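PDB 6H20: probable glutamine-binding lipoprotein GlnH (GLNBP) from Mycobacterium tuberculosis, which binds aspartate and related amino acids such as asparagine and glutamate, and probably helps control glutamate metabolism through protein kinase G. Local coordinates for residues Q23-A35 and P278-D287. Numbering follows the deposited sequence.
Sequences QDCDPTASLRPFA and PAPPTPRYVD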
# COMPACT_ATOMS: atom_id res chain seq x y z
N GLN A 23 13.89 -1.99 12.88
CA GLN A 23 14.39 -3.07 12.04
C GLN A 23 14.84 -4.29 12.84
O GLN A 23 15.41 -5.22 12.26
CB GLN A 23 15.53 -2.57 11.15
CG GLN A 23 15.12 -1.43 10.23
CD GLN A 23 13.85 -1.74 9.46
OE1 GLN A 23 13.75 -2.77 8.80
NE2 GLN A 23 12.87 -0.84 9.55
N ASP A 24 14.59 -4.30 14.15
CA ASP A 24 14.98 -5.42 15.00
C ASP A 24 14.51 -6.75 14.43
O ASP A 24 15.25 -7.75 14.45
CB ASP A 24 14.41 -5.24 16.40
CG ASP A 24 15.35 -4.49 17.33
OD1 ASP A 24 16.42 -4.06 16.86
OD2 ASP A 24 15.01 -4.34 18.52
N CYS A 25 13.29 -6.79 13.90
CA CYS A 25 12.65 -8.04 13.52
C CYS A 25 12.96 -8.49 12.10
O CYS A 25 12.54 -9.59 11.72
CB CYS A 25 11.13 -7.95 13.74
SG CYS A 25 10.21 -7.19 12.38
N ASP A 26 13.69 -7.68 11.31
CA ASP A 26 13.94 -7.97 9.90
C ASP A 26 12.60 -8.21 9.20
O ASP A 26 12.30 -9.33 8.79
CB ASP A 26 14.86 -9.18 9.73
CG ASP A 26 15.30 -9.39 8.30
OD1 ASP A 26 15.08 -8.49 7.46
OD2 ASP A 26 15.86 -10.47 8.01
N PRO A 27 11.78 -7.16 9.05
CA PRO A 27 10.36 -7.40 8.75
C PRO A 27 10.10 -8.03 7.40
O PRO A 27 9.10 -8.75 7.27
CB PRO A 27 9.74 -6.00 8.87
CG PRO A 27 10.88 -5.08 8.54
CD PRO A 27 12.11 -5.73 9.10
N THR A 28 10.95 -7.80 6.39
CA THR A 28 10.58 -8.21 5.04
C THR A 28 10.85 -9.69 4.75
O THR A 28 10.46 -10.16 3.68
CB THR A 28 11.28 -7.36 3.98
OG1 THR A 28 12.70 -7.53 4.09
CG2 THR A 28 10.92 -5.88 4.16
N ALA A 29 11.50 -10.42 5.65
CA ALA A 29 11.72 -11.85 5.43
C ALA A 29 10.43 -12.62 5.70
O ALA A 29 9.75 -12.39 6.71
CB ALA A 29 12.81 -12.36 6.36
N SER A 30 10.09 -13.53 4.79
CA SER A 30 8.82 -14.25 4.86
C SER A 30 9.04 -15.75 4.70
O SER A 30 10.19 -16.21 4.77
CB SER A 30 7.85 -13.68 3.81
OG SER A 30 6.54 -14.23 3.90
N LEU A 31 7.98 -16.52 4.47
CA LEU A 31 8.08 -17.98 4.49
C LEU A 31 8.28 -18.56 3.09
O LEU A 31 7.61 -18.17 2.14
CB LEU A 31 6.80 -18.57 5.09
CG LEU A 31 6.58 -18.24 6.57
CD1 LEU A 31 5.25 -18.81 7.03
CD2 LEU A 31 7.73 -18.78 7.41
N ARG A 32 9.17 -19.54 3.00
CA ARG A 32 9.49 -20.14 1.71
C ARG A 32 8.24 -20.79 1.12
O ARG A 32 7.43 -21.38 1.84
CB ARG A 32 10.57 -21.19 1.95
CG ARG A 32 11.16 -21.78 0.71
CD ARG A 32 12.38 -22.63 1.10
NE ARG A 32 13.46 -21.80 1.64
CZ ARG A 32 14.34 -21.14 0.89
NH1 ARG A 32 14.27 -21.22 -0.43
NH2 ARG A 32 15.28 -20.41 1.46
N PRO A 33 8.04 -20.69 -0.20
CA PRO A 33 6.89 -21.36 -0.82
C PRO A 33 6.97 -22.87 -0.68
O PRO A 33 8.02 -23.45 -0.40
CB PRO A 33 7.00 -20.95 -2.29
CG PRO A 33 7.88 -19.71 -2.27
CD PRO A 33 8.83 -19.91 -1.16
N PHE A 34 5.82 -23.52 -0.91
CA PHE A 34 5.79 -24.98 -0.91
C PHE A 34 6.57 -25.53 -2.09
O PHE A 34 6.59 -24.95 -3.18
CB PHE A 34 4.35 -25.46 -1.03
CG PHE A 34 3.50 -25.15 0.17
CD1 PHE A 34 3.66 -25.85 1.35
CD2 PHE A 34 2.54 -24.16 0.11
CE1 PHE A 34 2.87 -25.58 2.45
CE2 PHE A 34 1.74 -23.87 1.21
CZ PHE A 34 1.92 -24.59 2.38
N ALA A 35 7.17 -26.70 -1.89
CA ALA A 35 7.95 -27.33 -2.95
C ALA A 35 7.07 -28.02 -3.99
O ALA A 35 7.46 -28.07 -5.16
CB ALA A 35 8.90 -28.36 -2.35
N PRO A 278 12.17 -1.13 -12.62
CA PRO A 278 13.34 -1.75 -12.01
C PRO A 278 13.17 -3.26 -12.07
O PRO A 278 12.16 -3.77 -12.55
CB PRO A 278 13.27 -1.26 -10.57
CG PRO A 278 11.78 -1.23 -10.29
CD PRO A 278 11.15 -0.79 -11.61
N ALA A 279 14.19 -3.97 -11.61
CA ALA A 279 14.01 -5.38 -11.34
C ALA A 279 12.96 -5.53 -10.25
O ALA A 279 12.82 -4.64 -9.40
CB ALA A 279 15.31 -6.00 -10.86
N PRO A 280 12.19 -6.62 -10.24
CA PRO A 280 11.27 -6.84 -9.13
C PRO A 280 12.03 -6.91 -7.83
O PRO A 280 13.22 -7.30 -7.80
CB PRO A 280 10.62 -8.19 -9.47
CG PRO A 280 10.92 -8.45 -10.89
CD PRO A 280 12.18 -7.71 -11.22
N PRO A 281 11.41 -6.54 -6.72
CA PRO A 281 12.08 -6.66 -5.42
C PRO A 281 12.52 -8.10 -5.18
O PRO A 281 11.79 -9.04 -5.50
CB PRO A 281 11.01 -6.23 -4.41
CG PRO A 281 9.95 -5.59 -5.19
CD PRO A 281 10.01 -6.10 -6.59
N THR A 282 13.72 -8.26 -4.65
CA THR A 282 14.23 -9.61 -4.39
C THR A 282 13.59 -10.16 -3.12
O THR A 282 13.61 -9.49 -2.09
CB THR A 282 15.75 -9.56 -4.24
OG1 THR A 282 16.34 -9.14 -5.47
CG2 THR A 282 16.29 -10.93 -3.87
N PRO A 283 12.99 -11.35 -3.17
CA PRO A 283 12.36 -11.90 -1.97
C PRO A 283 13.40 -12.33 -0.95
O PRO A 283 14.50 -12.77 -1.29
CB PRO A 283 11.59 -13.11 -2.50
CG PRO A 283 12.38 -13.54 -3.71
CD PRO A 283 12.84 -12.24 -4.33
N ARG A 284 13.03 -12.20 0.32
CA ARG A 284 13.85 -12.65 1.44
C ARG A 284 13.04 -13.65 2.25
O ARG A 284 11.86 -13.42 2.52
CB ARG A 284 14.25 -11.45 2.31
CG ARG A 284 15.01 -11.82 3.56
CD ARG A 284 15.15 -10.63 4.50
NE ARG A 284 16.53 -10.19 4.62
CZ ARG A 284 17.40 -10.68 5.50
NH1 ARG A 284 17.03 -11.64 6.33
NH2 ARG A 284 18.64 -10.21 5.54
N TYR A 285 13.68 -14.76 2.62
CA TYR A 285 13.01 -15.85 3.34
C TYR A 285 13.67 -16.10 4.69
O TYR A 285 14.90 -16.10 4.79
CB TYR A 285 13.04 -17.14 2.50
CG TYR A 285 12.26 -17.00 1.21
CD1 TYR A 285 10.89 -16.82 1.23
CD2 TYR A 285 12.91 -17.04 -0.03
CE1 TYR A 285 10.17 -16.68 0.05
CE2 TYR A 285 12.19 -16.91 -1.22
CZ TYR A 285 10.82 -16.73 -1.17
OH TYR A 285 10.10 -16.59 -2.33
N VAL A 286 12.84 -16.33 5.71
CA VAL A 286 13.35 -16.68 7.04
C VAL A 286 13.85 -18.11 7.07
O VAL A 286 14.71 -18.46 7.89
CB VAL A 286 12.27 -16.49 8.11
CG1 VAL A 286 11.73 -15.09 8.09
CG2 VAL A 286 11.13 -17.47 7.91
N ASP A 287 13.30 -18.97 6.22
CA ASP A 287 13.55 -20.39 6.27
C ASP A 287 14.00 -20.89 4.91
O ASP A 287 14.62 -20.15 4.14
CB ASP A 287 12.30 -21.15 6.73
CG ASP A 287 11.11 -20.95 5.80
OD1 ASP A 287 11.09 -19.96 5.04
OD2 ASP A 287 10.19 -21.80 5.86
OXT ASP A 287 13.76 -22.05 4.56
O HOH W 1 10.76 -10.17 0.96
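The guanidinium of R32 has Y285 over one face, ring atom CD2 standing 4.1 Å above its plane and offset toward the rim, and the C-terminal carboxylate of D287 at its edge. That edge grips side-on, R32 NE giving a salt bridge to D287 OXT (2.9 Å) and R32 NH2 a hydrogen bond to D287 O (2.8 Å), both nearly in plane; arginine suits a chain end because two parallel N-H groups match two oxygens. The bend at chi3 (-66°) turns the group onto them. D287 answers with its side chain: OD1 takes the backbone N-H of R32 on its syn lone pair, at 2.8 Å. The Y285 ring has S30 O at its edge, while P33 CD comes in obliquely, 3.7 Å from Y285 CE1, its rigid ring an apolar partner for the aromatic carbons. Beside the ring, S30 N bonds R284 O and V286 N bonds S30 O (2.8 Å), making the short S30-Y285 parallel bridge. A29 CB is pressed to 3.4 Å from V286 CG1, tighter than a usual carbon contact; a small methyl suits so narrow a place. Helix 244-259 backs the bridge, its R248 pairing with D287 OD2, E255 holding Y285 OH and N251 reaching L31 O, so the C-terminal tail is tied to 23-35 alongside this helix.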